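Local coordinates for protein ArsC family reductase (Pseudomonas aeruginosa, PDB 1RW1) that is of unconfirmed function but, as a thioredoxin-fold member of the ArsC family, probably acts as a glutathione-dependent thiol reductase, at residues 59-64 against 83-88; 41-46 against 77-82; 6-11 against 27-32; 14-19 against 102-107. One frame throughout, in Å; residues are numbered along the deposited sequence. Where two conformers were deposited one is given.

Contact 1 of 4, residues 59-64 against 83-88; sequences GTTFRK and LAQPSM
Thr-61 and Phe-62, on the short helix 60-63, meet the turn that follows helix 75-84, within the helical region that ArsC-family proteins add to the thioredoxin fold. Gln-85 leaves helical geometry here, and residues 86-88 form a 3-10 turn. Thr-61 directs its CB toward this turn and gives each branch a different task. OG1, anti to the carbonyl carbon (chi1 -58°), meets the hydroxyl of Ser-87, itself anti to its backbone N (chi1 170°). The two are hydrogen-bonded, Thr-61 OG1 to Ser-87 OG 2.7 Å, and which hydroxyl gives the proton is left open. The methyl CG2 instead faces CG of Met-88, a selenomethionine, whose side chain crosses that of Thr-61 obliquely. In one of the two conformers of Met-88, SE lies 3.6 Å from Phe-62 CA and reaches the phenyl ring at its edge, near the ring plane. In that conformer this is a Met-aromatic contact, with SE 5.1 Å from the centroid of the Phe-62 ring and 75° off its normal. Leu-55 packs on both Phe-62 and Met-88, while Leu-65 touches Met-88 and Gln-85. The chain of Gln-85, extended beyond CG, brings OE1 to 3.6 Å from Thr-61 CG2. A water ties the same carboxamide oxygen to the helix, donating to Thr-61 O at 2.9 Å and to Gln-85 OE1 at 3.1 Å.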
loop_
_atom_site.group_PDB
_atom_site.type_symbol
_atom_site.label_atom_id
_atom_site.label_comp_id
_atom_site.label_asym_id
_atom_site.label_seq_id
_atom_site.Cartn_x
_atom_site.Cartn_y
_atom_site.Cartn_z
ATOM N N GLY A 59 -3.645 5.470 10.758
ATOM C CA GLY A 59 -2.587 6.429 10.555
ATOM C C GLY A 59 -3.011 7.876 10.721
ATOM O O GLY A 59 -4.172 8.231 10.717
ATOM N N THR A 60 -2.005 8.733 10.827
ATOM C CA THR A 60 -2.247 10.124 11.142
ATOM C C THR A 60 -3.048 10.827 10.070
ATOM O O THR A 60 -3.884 11.679 10.380
ATOM C CB THR A 60 -0.950 10.897 11.398
ATOM O OG1 THR A 60 -0.104 10.866 10.254
ATOM C CG2 THR A 60 -0.141 10.249 12.515
ATOM N N THR A 61 -2.779 10.515 8.810
ATOM C CA THR A 61 -3.441 11.230 7.731
ATOM C C THR A 61 -4.951 11.001 7.773
ATOM O O THR A 61 -5.755 11.942 7.647
ATOM C CB THR A 61 -2.831 10.842 6.406
ATOM O OG1 THR A 61 -1.432 11.150 6.494
ATOM C CG2 THR A 61 -3.399 11.663 5.279
ATOM N N PHE A 62 -5.348 9.755 7.958
ATOM C CA PHE A 62 -6.774 9.484 8.114
ATOM C C PHE A 62 -7.342 10.132 9.364
ATOM O O PHE A 62 -8.440 10.700 9.318
ATOM C CB PHE A 62 -7.032 7.971 8.103
ATOM C CG PHE A 62 -8.500 7.616 8.124
ATOM C CD1 PHE A 62 -9.161 7.486 9.327
ATOM C CD2 PHE A 62 -9.214 7.453 6.943
ATOM C CE1 PHE A 62 -10.501 7.185 9.362
ATOM C CE2 PHE A 62 -10.567 7.179 6.978
ATOM C CZ PHE A 62 -11.207 7.039 8.185
ATOM N N ARG A 63 -6.610 10.070 10.469
ATOM C CA ARG A 63 -7.123 10.626 11.732
ATOM C C ARG A 63 -7.549 12.058 11.547
ATOM O O ARG A 63 -8.516 12.503 12.168
ATOM C CB ARG A 63 -6.098 10.529 12.897
ATOM C CG ARG A 63 -5.925 9.117 13.527
ATOM C CD ARG A 63 -4.794 8.957 14.621
ATOM N NE ARG A 63 -3.727 8.065 14.150
ATOM C CZ ARG A 63 -2.422 8.296 14.291
ATOM N NH1 ARG A 63 -2.018 9.395 14.910
ATOM N NH2 ARG A 63 -1.522 7.419 13.832
ATOM N N LYS A 64 -6.812 12.780 10.710
ATOM C CA LYS A 64 -7.013 14.220 10.526
ATOM C C LYS A 64 -8.207 14.577 9.633
ATOM O O LYS A 64 -8.568 15.731 9.559
ATOM C CB LYS A 64 -5.736 14.866 9.939
ATOM C CG LYS A 64 -4.600 15.094 10.925
ATOM C CD LYS A 64 -3.445 15.893 10.302
ATOM C CE LYS A 64 -2.316 16.099 11.315
ATOM N NZ LYS A 64 -0.994 15.644 10.814
ATOM N N LEU A 83 -6.893 8.218 -3.364
ATOM C CA LEU A 83 -6.472 8.766 -4.640
ATOM C C LEU A 83 -5.922 10.169 -4.429
ATOM O O LEU A 83 -4.875 10.523 -4.988
ATOM C CB LEU A 83 -7.669 8.793 -5.594
ATOM C CG LEU A 83 -7.406 9.366 -6.979
ATOM C CD1 LEU A 83 -6.358 8.571 -7.727
ATOM C CD2 LEU A 83 -8.682 9.423 -7.727
ATOM N N ALA A 84 -6.636 10.986 -3.657
ATOM C CA ALA A 84 -6.194 12.357 -3.446
ATOM C C ALA A 84 -5.029 12.440 -2.473
ATOM O O ALA A 84 -4.212 13.359 -2.577
ATOM C CB ALA A 84 -7.327 13.200 -2.937
ATOM N N GLN A 85 -4.971 11.499 -1.530
ATOM C CA GLN A 85 -3.969 11.525 -0.449
ATOM C C GLN A 85 -3.336 10.146 -0.294
ATOM O O GLN A 85 -3.684 9.394 0.621
ATOM C CB GLN A 85 -4.591 11.981 0.869
ATOM C CG GLN A 85 -4.955 13.454 0.865
ATOM C CD GLN A 85 -5.553 13.851 2.180
ATOM O OE1 GLN A 85 -4.803 14.188 3.137
ATOM N NE2 GLN A 85 -6.848 13.777 2.294
ATOM N N PRO A 86 -2.361 9.822 -1.144
ATOM C CA PRO A 86 -1.694 8.523 -1.054
ATOM C C PRO A 86 -1.022 8.206 0.266
ATOM O O PRO A 86 -0.736 7.033 0.511
ATOM C CB PRO A 86 -0.679 8.577 -2.194
ATOM C CG PRO A 86 -1.287 9.520 -3.178
ATOM C CD PRO A 86 -1.966 10.559 -2.365
ATOM N N SER A 87 -0.754 9.197 1.110
ATOM C CA SER A 87 -0.255 8.938 2.457
ATOM C C SER A 87 -1.135 7.985 3.232
ATOM O O SER A 87 -0.621 7.317 4.143
ATOM C CB SER A 87 -0.100 10.262 3.209
ATOM O OG SER A 87 0.157 10.112 4.584
HETATM N N MSE A 88 -2.427 7.927 2.924
HETATM C CA MSE A 88 -3.400 7.067 3.594
HETATM C C MSE A 88 -3.369 5.624 3.160
HETATM O O MSE A 88 -4.108 4.823 3.706
HETATM C CB MSE A 88 -4.821 7.614 3.390
HETATM C CG MSE A 88 -4.995 8.891 4.186
HETATM SE SE MSE A 88 -6.806 9.353 4.555
HETATM C CE MSE A 88 -7.502 8.058 3.290
HETATM O O HOH W 1 -5.514 14.348 6.129
HETATM O O HOH W 2 -1.112 7.997 7.180
#

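Contact 2 of 4, residues 41-46 against 77-82; sequences HLRRWC and KAIELM
Leu-42 and Ile-79 mark the nearest approach of two helices, their CA atoms 6.1 Å apart. The axes of segments 41-46 and 77-82 come within 10.0 Å, with an angle of 134° between their N-to-C directions, so the chains run roughly antiparallel but well splayed. Ile-79 is central. Its CG2 rests against CB of Leu-42, while CD1, anti to CA (chi2 170°), reaches the aliphatic part of Arg-43, with Ile-79 CD1 3.7 Å from Arg-43 CG; these two side chains cross at about a right angle. Leu-42 answers with its own methyl: Leu-42 CD1 lies 3.7 Å from Ile-79 O, and Leu-42 CD1 is 4.0 Å from Met-82 CB, of a selenomethionine. One turn on, the thiol of Cys-46 is shared by two neighbours: SG is 3.7 Å from Met-82 CE and 3.9 Å from Ile-79 CG1. Trp-51 packs on Cys-46 and on Ala-78, and Ile-89 touches both Leu-42 and Met-82. The charges stay at the margin, where Glu-80 pairs in a salt bridge with Arg-39. These aliphatic and sulfur-bearing side chains form part of the hydrophobic core of the helical region characteristic of ArsC-family proteins.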
loop_
_atom_site.group_PDB
_atom_site.type_symbol
_atom_site.label_atom_id
_atom_site.label_comp_id
_atom_site.label_asym_id
_atom_site.label_seq_id
_atom_site.Cartn_x
_atom_site.Cartn_y
_atom_site.Cartn_z
ATOM N N HIS A 41 -5.072 1.181 -9.871
ATOM C CA HIS A 41 -4.354 0.429 -8.855
ATOM C C HIS A 41 -5.206 0.233 -7.622
ATOM O O HIS A 41 -5.311 -0.862 -7.084
ATOM C CB HIS A 41 -3.086 1.186 -8.447
ATOM C CG HIS A 41 -1.943 0.903 -9.322
ATOM N ND1 HIS A 41 -1.654 1.609 -10.460
ATOM C CD2 HIS A 41 -1.002 -0.062 -9.204
ATOM C CE1 HIS A 41 -0.525 1.115 -10.966
ATOM N NE2 HIS A 41 -0.144 0.072 -10.249
ATOM N N LEU A 42 -5.780 1.324 -7.124
ATOM C CA LEU A 42 -6.538 1.259 -5.890
ATOM C C LEU A 42 -7.725 0.315 -5.991
ATOM O O LEU A 42 -8.027 -0.424 -5.038
ATOM C CB LEU A 42 -6.997 2.637 -5.457
ATOM C CG LEU A 42 -5.859 3.607 -5.125
ATOM C CD1 LEU A 42 -6.395 5.004 -4.997
ATOM C CD2 LEU A 42 -5.154 3.189 -3.848
ATOM N N ARG A 43 -8.413 0.318 -7.124
ATOM C CA ARG A 43 -9.532 -0.602 -7.322
ATOM C C ARG A 43 -9.087 -2.051 -7.274
ATOM O O ARG A 43 -9.779 -2.890 -6.697
ATOM C CB ARG A 43 -10.204 -0.332 -8.664
ATOM C CG ARG A 43 -11.037 0.899 -8.685
ATOM C CD ARG A 43 -11.455 1.311 -10.075
ATOM N NE ARG A 43 -12.450 2.374 -9.973
ATOM C CZ ARG A 43 -12.672 3.300 -10.898
ATOM N NH1 ARG A 43 -11.961 3.313 -12.017
ATOM N NH2 ARG A 43 -13.610 4.221 -10.699
ATOM N N ARG A 44 -7.965 -2.364 -7.917
ATOM C CA ARG A 44 -7.459 -3.728 -7.909
ATOM C C ARG A 44 -7.057 -4.173 -6.500
ATOM O O ARG A 44 -7.367 -5.293 -6.078
ATOM C CB ARG A 44 -6.265 -3.836 -8.849
ATOM C CG ARG A 44 -6.567 -4.192 -10.259
ATOM C CD ARG A 44 -5.322 -4.650 -10.968
ATOM N NE ARG A 44 -4.371 -3.563 -11.149
ATOM C CZ ARG A 44 -3.207 -3.465 -10.519
ATOM N NH1 ARG A 44 -2.816 -4.394 -9.655
ATOM N NH2 ARG A 44 -2.438 -2.425 -10.748
ATOM N N TRP A 45 -6.351 -3.307 -5.775
ATOM C CA TRP A 45 -5.899 -3.687 -4.447
ATOM C C TRP A 45 -7.087 -3.888 -3.515
ATOM O O TRP A 45 -7.130 -4.838 -2.728
ATOM C CB TRP A 45 -4.969 -2.614 -3.898
ATOM C CG TRP A 45 -3.714 -2.410 -4.684
ATOM C CD1 TRP A 45 -3.147 -3.246 -5.602
ATOM C CD2 TRP A 45 -2.874 -1.259 -4.616
ATOM N NE1 TRP A 45 -1.987 -2.685 -6.092
ATOM C CE2 TRP A 45 -1.793 -1.467 -5.491
ATOM C CE3 TRP A 45 -2.907 -0.079 -3.857
ATOM C CZ2 TRP A 45 -0.776 -0.524 -5.643
ATOM C CZ3 TRP A 45 -1.905 0.842 -4.009
ATOM C CH2 TRP A 45 -0.846 0.615 -4.891
ATOM N N CYS A 46 -8.062 -2.988 -3.595
ATOM C CA CYS A 46 -9.238 -3.126 -2.742
ATOM C C CYS A 46 -10.069 -4.362 -3.113
ATOM O O CYS A 46 -10.628 -5.006 -2.235
ATOM C CB CYS A 46 -10.126 -1.886 -2.813
ATOM S SG CYS A 46 -9.450 -0.436 -1.969
ATOM N N LYS A 77 -15.819 5.091 -1.744
ATOM C CA LYS A 77 -15.437 6.271 -0.997
ATOM C C LYS A 77 -13.985 6.204 -0.513
ATOM O O LYS A 77 -13.258 7.204 -0.542
ATOM C CB LYS A 77 -16.385 6.486 0.186
ATOM C CG LYS A 77 -17.806 6.837 -0.209
ATOM C CD LYS A 77 -18.697 6.962 1.012
ATOM C CE LYS A 77 -20.129 7.350 0.654
ATOM N NZ LYS A 77 -21.012 7.359 1.855
ATOM N N ALA A 78 -13.566 5.035 -0.061
ATOM C CA ALA A 78 -12.197 4.847 0.396
ATOM C C ALA A 78 -11.209 5.098 -0.738
ATOM O O ALA A 78 -10.151 5.704 -0.537
ATOM C CB ALA A 78 -12.025 3.433 0.961
ATOM N N ILE A 79 -11.540 4.621 -1.929
ATOM C CA ILE A 79 -10.667 4.824 -3.068
ATOM C C ILE A 79 -10.500 6.318 -3.356
ATOM O O ILE A 79 -9.387 6.786 -3.623
ATOM C CB ILE A 79 -11.200 4.033 -4.286
ATOM C CG1 ILE A 79 -10.960 2.536 -4.081
ATOM C CG2 ILE A 79 -10.556 4.537 -5.577
ATOM C CD1 ILE A 79 -11.651 1.661 -5.100
ATOM N N GLU A 80 -11.580 7.092 -3.296
ATOM C CA GLU A 80 -11.436 8.524 -3.535
ATOM C C GLU A 80 -10.530 9.190 -2.515
ATOM O O GLU A 80 -9.763 10.084 -2.868
ATOM C CB GLU A 80 -12.798 9.233 -3.586
ATOM C CG GLU A 80 -13.665 8.778 -4.758
ATOM C CD GLU A 80 -12.946 8.878 -6.098
ATOM O OE1 GLU A 80 -12.568 9.986 -6.503
ATOM O OE2 GLU A 80 -12.718 7.832 -6.730
ATOM N N LEU A 81 -10.616 8.785 -1.260
ATOM C CA LEU A 81 -9.755 9.364 -0.226
ATOM C C LEU A 81 -8.280 9.072 -0.516
ATOM O O LEU A 81 -7.423 9.954 -0.426
ATOM C CB LEU A 81 -10.120 8.818 1.149
ATOM C CG LEU A 81 -11.480 9.206 1.713
ATOM C CD1 LEU A 81 -11.702 8.505 3.052
ATOM C CD2 LEU A 81 -11.619 10.705 1.866
HETATM N N MSE A 82 -7.986 7.819 -0.833
HETATM C CA MSE A 82 -6.601 7.412 -1.104
HETATM C C MSE A 82 -6.031 8.006 -2.378
HETATM O O MSE A 82 -4.829 8.263 -2.460
HETATM C CB MSE A 82 -6.510 5.890 -1.147
HETATM C CG MSE A 82 -6.757 5.266 0.208
HETATM SE SE MSE A 82 -6.493 3.305 0.245
HETATM C CE MSE A 82 -8.151 2.784 -0.661
#

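Contact 3 of 4, residues 6-11 against 27-32; sequences GIKACD and YDFHDY
Gly-6 and Asp-31 form a parallel beta bridge in which Gly-6 N donates to His-30 O (3.0 Å) and Gly-6 O accepts from Tyr-32 N (2.9 Å). The bridge closes the beta-alpha-beta unit of the thioredoxin fold, at the ends of strands 2-6 and 27-31, with helix 11-22 as the crossover. Two rings pack about the glycine. Phe-29 presents its edge to the backbone, CZ 3.7 Å from Ile-7 C, and CE2 meets Lys-8 CG, whereas Tyr-32 turns one face toward Gly-6 N, offset toward the rim. Just beyond, Cys-10 caps helix 11-22, where thioredoxin-fold reductases commonly place a reactive thiol. Asp-31 OD1 caps the following helix at Lys-33 N. Lys-8 NZ stays 4.2 Å from Asp-31 OD2, too far for a salt bridge. Waters make the link instead: one joins Lys-8 N to Asp-31 OD1, and another accepts from Lys-8 NZ at 2.9 Å and donates to Asp-31 OD2 at 2.6 Å.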
loop_
_atom_site.group_PDB
_atom_site.type_symbol
_atom_site.label_atom_id
_atom_site.label_comp_id
_atom_site.label_asym_id
_atom_site.label_seq_id
_atom_site.Cartn_x
_atom_site.Cartn_y
_atom_site.Cartn_z
ATOM N N GLY A 6 5.061 2.597 -2.269
ATOM C CA GLY A 6 5.096 3.303 -1.001
ATOM C C GLY A 6 5.901 4.580 -1.126
ATOM O O GLY A 6 5.816 5.288 -2.126
ATOM N N ILE A 7 6.687 4.890 -0.091
ATOM C CA ILE A 7 7.538 6.074 -0.037
ATOM C C ILE A 7 8.894 5.677 0.536
ATOM O O ILE A 7 9.086 4.551 0.986
ATOM C CB ILE A 7 6.878 7.205 0.821
ATOM C CG1 ILE A 7 6.808 6.798 2.301
ATOM C CG2 ILE A 7 5.519 7.583 0.265
ATOM C CD1 ILE A 7 6.391 7.933 3.232
ATOM N N LYS A 8 9.842 6.603 0.530
ATOM C CA LYS A 8 11.170 6.338 1.078
ATOM C C LYS A 8 11.227 6.412 2.607
ATOM O O LYS A 8 11.768 5.523 3.273
ATOM C CB LYS A 8 12.174 7.330 0.472
ATOM C CG LYS A 8 12.404 7.152 -1.026
ATOM C CD LYS A 8 13.203 8.336 -1.623
ATOM C CE LYS A 8 13.521 8.144 -3.106
ATOM N NZ LYS A 8 14.065 9.396 -3.755
ATOM N N ALA A 9 10.690 7.494 3.165
ATOM C CA ALA A 9 10.894 7.828 4.575
ATOM C C ALA A 9 9.789 7.204 5.416
ATOM O O ALA A 9 8.915 7.884 5.957
ATOM C CB ALA A 9 10.914 9.338 4.767
ATOM N N CYS A 10 9.873 5.888 5.548
ATOM C CA CYS A 10 8.895 5.105 6.270
ATOM C C CYS A 10 9.625 3.912 6.851
ATOM O O CYS A 10 10.253 3.180 6.097
ATOM C CB CYS A 10 7.767 4.628 5.343
ATOM S SG CYS A 10 6.651 3.403 6.064
ATOM N N ASP A 11 9.557 3.709 8.160
ATOM C CA ASP A 11 10.272 2.586 8.748
ATOM C C ASP A 11 9.770 1.241 8.227
ATOM O O ASP A 11 10.567 0.321 8.083
ATOM C CB ASP A 11 10.248 2.638 10.251
ATOM C CG ASP A 11 11.171 3.701 10.805
ATOM O OD1 ASP A 11 12.207 4.067 10.186
ATOM O OD2 ASP A 11 10.922 4.201 11.904
ATOM N N TYR A 27 13.142 -5.642 -7.926
ATOM C CA TYR A 27 11.818 -5.037 -7.924
ATOM C C TYR A 27 11.946 -3.596 -8.366
ATOM O O TYR A 27 12.977 -2.954 -8.174
ATOM C CB TYR A 27 11.158 -5.120 -6.533
ATOM C CG TYR A 27 11.962 -4.452 -5.435
ATOM C CD1 TYR A 27 12.986 -5.139 -4.795
ATOM C CD2 TYR A 27 11.724 -3.123 -5.066
ATOM C CE1 TYR A 27 13.762 -4.510 -3.833
ATOM C CE2 TYR A 27 12.488 -2.504 -4.101
ATOM C CZ TYR A 27 13.506 -3.201 -3.486
ATOM O OH TYR A 27 14.270 -2.567 -2.538
ATOM N N ASP A 28 10.876 -3.100 -8.955
ATOM C CA ASP A 28 10.708 -1.684 -9.222
ATOM C C ASP A 28 10.081 -1.031 -7.996
ATOM O O ASP A 28 9.316 -1.670 -7.278
ATOM C CB ASP A 28 9.792 -1.486 -10.427
ATOM C CG ASP A 28 10.483 -1.739 -11.755
ATOM O OD1 ASP A 28 11.690 -2.052 -11.778
ATOM O OD2 ASP A 28 9.850 -1.656 -12.809
ATOM N N PHE A 29 10.394 0.233 -7.769
ATOM C CA PHE A 29 9.849 1.005 -6.665
ATOM C C PHE A 29 8.977 2.117 -7.217
ATOM O O PHE A 29 9.459 2.983 -7.945
ATOM C CB PHE A 29 10.986 1.560 -5.817
ATOM C CG PHE A 29 10.556 2.566 -4.764
ATOM C CD1 PHE A 29 9.439 2.375 -3.966
ATOM C CD2 PHE A 29 11.293 3.719 -4.573
ATOM C CE1 PHE A 29 9.088 3.316 -2.992
ATOM C CE2 PHE A 29 10.943 4.649 -3.608
ATOM C CZ PHE A 29 9.853 4.449 -2.824
ATOM N N HIS A 30 7.695 2.060 -6.877
ATOM C CA HIS A 30 6.701 3.059 -7.246
ATOM C C HIS A 30 6.501 3.972 -6.033
ATOM O O HIS A 30 5.913 3.559 -5.035
ATOM C CB HIS A 30 5.397 2.387 -7.633
ATOM C CG HIS A 30 4.327 3.350 -8.029
ATOM N ND1 HIS A 30 3.828 3.418 -9.310
ATOM C CD2 HIS A 30 3.633 4.248 -7.290
ATOM C CE1 HIS A 30 2.876 4.330 -9.334
ATOM N NE2 HIS A 30 2.733 4.845 -8.128
ATOM N N ASP A 31 7.053 5.180 -6.123
ATOM C CA ASP A 31 7.174 6.123 -5.010
ATOM C C ASP A 31 6.057 7.151 -5.123
ATOM O O ASP A 31 6.051 7.964 -6.064
ATOM C CB ASP A 31 8.526 6.800 -5.171
ATOM C CG ASP A 31 8.844 7.842 -4.126
ATOM O OD1 ASP A 31 8.004 8.144 -3.241
ATOM O OD2 ASP A 31 9.983 8.373 -4.207
ATOM N N TYR A 32 5.108 7.154 -4.194
ATOM C CA TYR A 32 3.981 8.088 -4.270
ATOM C C TYR A 32 4.429 9.535 -4.319
ATOM O O TYR A 32 3.730 10.350 -4.922
ATOM C CB TYR A 32 3.035 7.891 -3.089
ATOM C CG TYR A 32 2.423 6.513 -2.975
ATOM C CD1 TYR A 32 1.959 5.814 -4.076
ATOM C CD2 TYR A 32 2.292 5.908 -1.747
ATOM C CE1 TYR A 32 1.414 4.557 -3.944
ATOM C CE2 TYR A 32 1.748 4.644 -1.605
ATOM C CZ TYR A 32 1.304 3.966 -2.706
ATOM O OH TYR A 32 0.749 2.712 -2.641
HETATM O O HOH W 3 9.310 9.013 -0.989
HETATM O O HOH W 4 11.429 10.484 -4.052
#

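Contact 4 of 4, residues 14-19 against 102-107; sequences KKARTW and VGFKPD
Phe-104 lays its ring against helix 11-22, with Ala-16 over one face, Pro-106 over the other and Trp-19 at the rim. The CH-pi contact comes first: Ala-16 CA stands 3.9 Å from the centroid of the Phe-104 ring and only 8° off its normal. Pro-106 CD lies over the centre of the opposite face, 4.2 Å above the ring plane, so that the phenyl group is sandwiched. Aromatic pairing adds a third side. The edge of Phe-104 points to the face of Trp-19 in an offset edge-to-face arrangement, its centroid 5.6 Å from that of the indole five-membered ring and the planes at 65°. Placed anti to the backbone N (chi1 -166°), CG of Trp-19 comes close to Phe-104 CE1; the indole also stacks on His-23. Apolar contacts complete the set. Trp-19 CB touches Phe-104 CZ at 3.7 Å, Lys-15 CB meets Phe-104 CE2 at 3.8 Å, and Ala-16 CB lies near Phe-104 CD1. Pro-92 and Tyr-109 pack on Phe-104 as well, the latter edge-to-face. With both faces and part of the rim engaged, this surface contact between helix 11-22 and the start of helix 106-113 rests on dispersion and aromatic interactions alone between the two segments.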
loop_
_atom_site.group_PDB
_atom_site.type_symbol
_atom_site.label_atom_id
_atom_site.label_comp_id
_atom_site.label_asym_id
_atom_site.label_seq_id
_atom_site.Cartn_x
_atom_site.Cartn_y
_atom_site.Cartn_z
ATOM N N LYS A 14 11.436 0.707 4.982
ATOM C CA LYS A 14 12.857 0.394 5.159
ATOM C C LYS A 14 13.028 -1.077 5.518
ATOM O O LYS A 14 13.959 -1.756 5.042
ATOM C CB LYS A 14 13.467 1.280 6.244
ATOM C CG LYS A 14 13.525 2.735 5.881
ATOM C CD LYS A 14 13.884 3.601 7.067
ATOM C CE LYS A 14 13.565 5.057 6.863
ATOM N NZ LYS A 14 13.574 5.787 8.147
ATOM N N LYS A 15 12.170 -1.577 6.400
ATOM C CA LYS A 15 12.232 -2.958 6.826
ATOM C C LYS A 15 11.987 -3.892 5.635
ATOM O O LYS A 15 12.734 -4.846 5.412
ATOM C CB LYS A 15 11.200 -3.216 7.938
ATOM C CG LYS A 15 11.504 -2.475 9.230
ATOM C CD LYS A 15 10.317 -2.275 10.150
ATOM C CE LYS A 15 9.609 -3.520 10.542
ATOM N NZ LYS A 15 8.612 -3.193 11.603
ATOM N N ALA A 16 10.928 -3.617 4.885
ATOM C CA ALA A 16 10.543 -4.462 3.764
ATOM C C ALA A 16 11.616 -4.447 2.681
ATOM O O ALA A 16 11.939 -5.493 2.110
ATOM C CB ALA A 16 9.214 -3.999 3.193
ATOM N N ARG A 17 12.160 -3.266 2.377
ATOM C CA ARG A 17 13.214 -3.199 1.375
ATOM C C ARG A 17 14.471 -3.902 1.837
ATOM O O ARG A 17 15.164 -4.522 1.031
ATOM C CB ARG A 17 13.531 -1.767 0.974
ATOM C CG ARG A 17 12.350 -1.134 0.251
ATOM C CD ARG A 17 12.660 0.212 -0.384
ATOM N NE ARG A 17 13.435 0.045 -1.597
ATOM C CZ ARG A 17 13.753 1.041 -2.397
ATOM N NH1 ARG A 17 13.391 2.272 -2.095
ATOM N NH2 ARG A 17 14.442 0.797 -3.501
ATOM N N THR A 18 14.800 -3.823 3.122
ATOM C CA THR A 18 15.932 -4.588 3.611
ATOM C C THR A 18 15.702 -6.084 3.406
ATOM O O THR A 18 16.625 -6.791 2.983
ATOM C CB THR A 18 16.236 -4.215 5.071
ATOM O OG1 THR A 18 16.478 -2.811 5.173
ATOM C CG2 THR A 18 17.524 -4.857 5.550
ATOM N N TRP A 19 14.508 -6.572 3.703
ATOM C CA TRP A 19 14.183 -7.972 3.458
ATOM C C TRP A 19 14.383 -8.309 1.971
ATOM O O TRP A 19 15.088 -9.279 1.625
ATOM C CB TRP A 19 12.757 -8.266 3.942
ATOM C CG TRP A 19 12.450 -9.733 4.045
ATOM C CD1 TRP A 19 12.409 -10.480 5.183
ATOM C CD2 TRP A 19 12.150 -10.637 2.970
ATOM N NE1 TRP A 19 12.130 -11.791 4.887
ATOM C CE2 TRP A 19 11.983 -11.917 3.533
ATOM C CE3 TRP A 19 12.064 -10.505 1.586
ATOM C CZ2 TRP A 19 11.708 -13.043 2.762
ATOM C CZ3 TRP A 19 11.795 -11.622 0.820
ATOM C CH2 TRP A 19 11.632 -12.881 1.409
ATOM N N VAL A 102 -0.050 -6.691 1.192
ATOM C CA VAL A 102 -0.246 -5.386 1.809
ATOM C C VAL A 102 0.325 -5.438 3.222
ATOM O O VAL A 102 -0.013 -6.313 4.000
ATOM C CB VAL A 102 -1.729 -5.005 1.850
ATOM C CG1 VAL A 102 -1.922 -3.634 2.520
ATOM C CG2 VAL A 102 -2.324 -4.990 0.458
ATOM N N GLY A 103 1.193 -4.487 3.534
ATOM C CA GLY A 103 1.938 -4.509 4.771
ATOM C C GLY A 103 3.121 -5.454 4.666
ATOM O O GLY A 103 3.300 -6.141 3.662
ATOM N N PHE A 104 3.949 -5.457 5.698
ATOM C CA PHE A 104 5.152 -6.270 5.720
ATOM C C PHE A 104 5.090 -7.290 6.837
ATOM O O PHE A 104 5.276 -6.941 8.008
ATOM C CB PHE A 104 6.405 -5.398 5.859
ATOM C CG PHE A 104 7.683 -6.184 6.038
ATOM C CD1 PHE A 104 8.075 -7.163 5.123
ATOM C CD2 PHE A 104 8.507 -5.947 7.132
ATOM C CE1 PHE A 104 9.242 -7.882 5.313
ATOM C CE2 PHE A 104 9.669 -6.681 7.303
ATOM C CZ PHE A 104 10.036 -7.630 6.393
ATOM N N LYS A 105 4.818 -8.540 6.457
ATOM C CA LYS A 105 4.917 -9.688 7.336
ATOM C C LYS A 105 6.015 -10.569 6.744
ATOM O O LYS A 105 5.856 -11.115 5.660
ATOM C CB LYS A 105 3.580 -10.428 7.404
ATOM C CG LYS A 105 2.517 -9.687 8.190
ATOM C CD LYS A 105 1.194 -10.449 8.245
ATOM C CE LYS A 105 0.173 -9.724 9.125
ATOM N NZ LYS A 105 -1.222 -10.240 8.940
ATOM N N PRO A 106 7.155 -10.681 7.421
ATOM C CA PRO A 106 8.282 -11.435 6.853
ATOM C C PRO A 106 7.900 -12.856 6.419
ATOM O O PRO A 106 8.398 -13.326 5.407
ATOM C CB PRO A 106 9.309 -11.472 7.995
ATOM C CG PRO A 106 8.915 -10.420 8.942
ATOM C CD PRO A 106 7.472 -10.110 8.738
ATOM N N ASP A 107 7.005 -13.516 7.140
ATOM C CA ASP A 107 6.615 -14.871 6.760
ATOM C C ASP A 107 5.876 -14.891 5.422
ATOM O O ASP A 107 6.038 -15.837 4.642
ATOM C CB ASP A 107 5.760 -15.536 7.847
ATOM C CG ASP A 107 6.530 -15.796 9.126
ATOM O OD1 ASP A 107 7.774 -15.686 9.117
ATOM O OD2 ASP A 107 5.962 -16.120 10.193
#

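Contacts 3 and 4 belong to the thioredoxin-fold part, whose mixed sheet holds strands 2-6 and 27-31; contacts 1 and 2 lie in the helical region between strands 27-31 and 93-95. Along the chain contacts 3 and 4 cross. Contact 3 closes before the helical region begins, while contact 4, joining helix 11-22 to the start of helix 106-113, spans both contact 1 and contact 2. Contacts 1 and 2 share helix 75-84 and touch, their centres 12 Å apart; contacts 3 and 4, also 12 Å apart, meet where Arg-17 approaches Tyr-27 and Phe-29. Contacts 2 and 4, 22 Å between centres, lie on opposite sides of the chain's centre. Through Tyr-32, packed on Pro-86 and Trp-45, the two regions form one body.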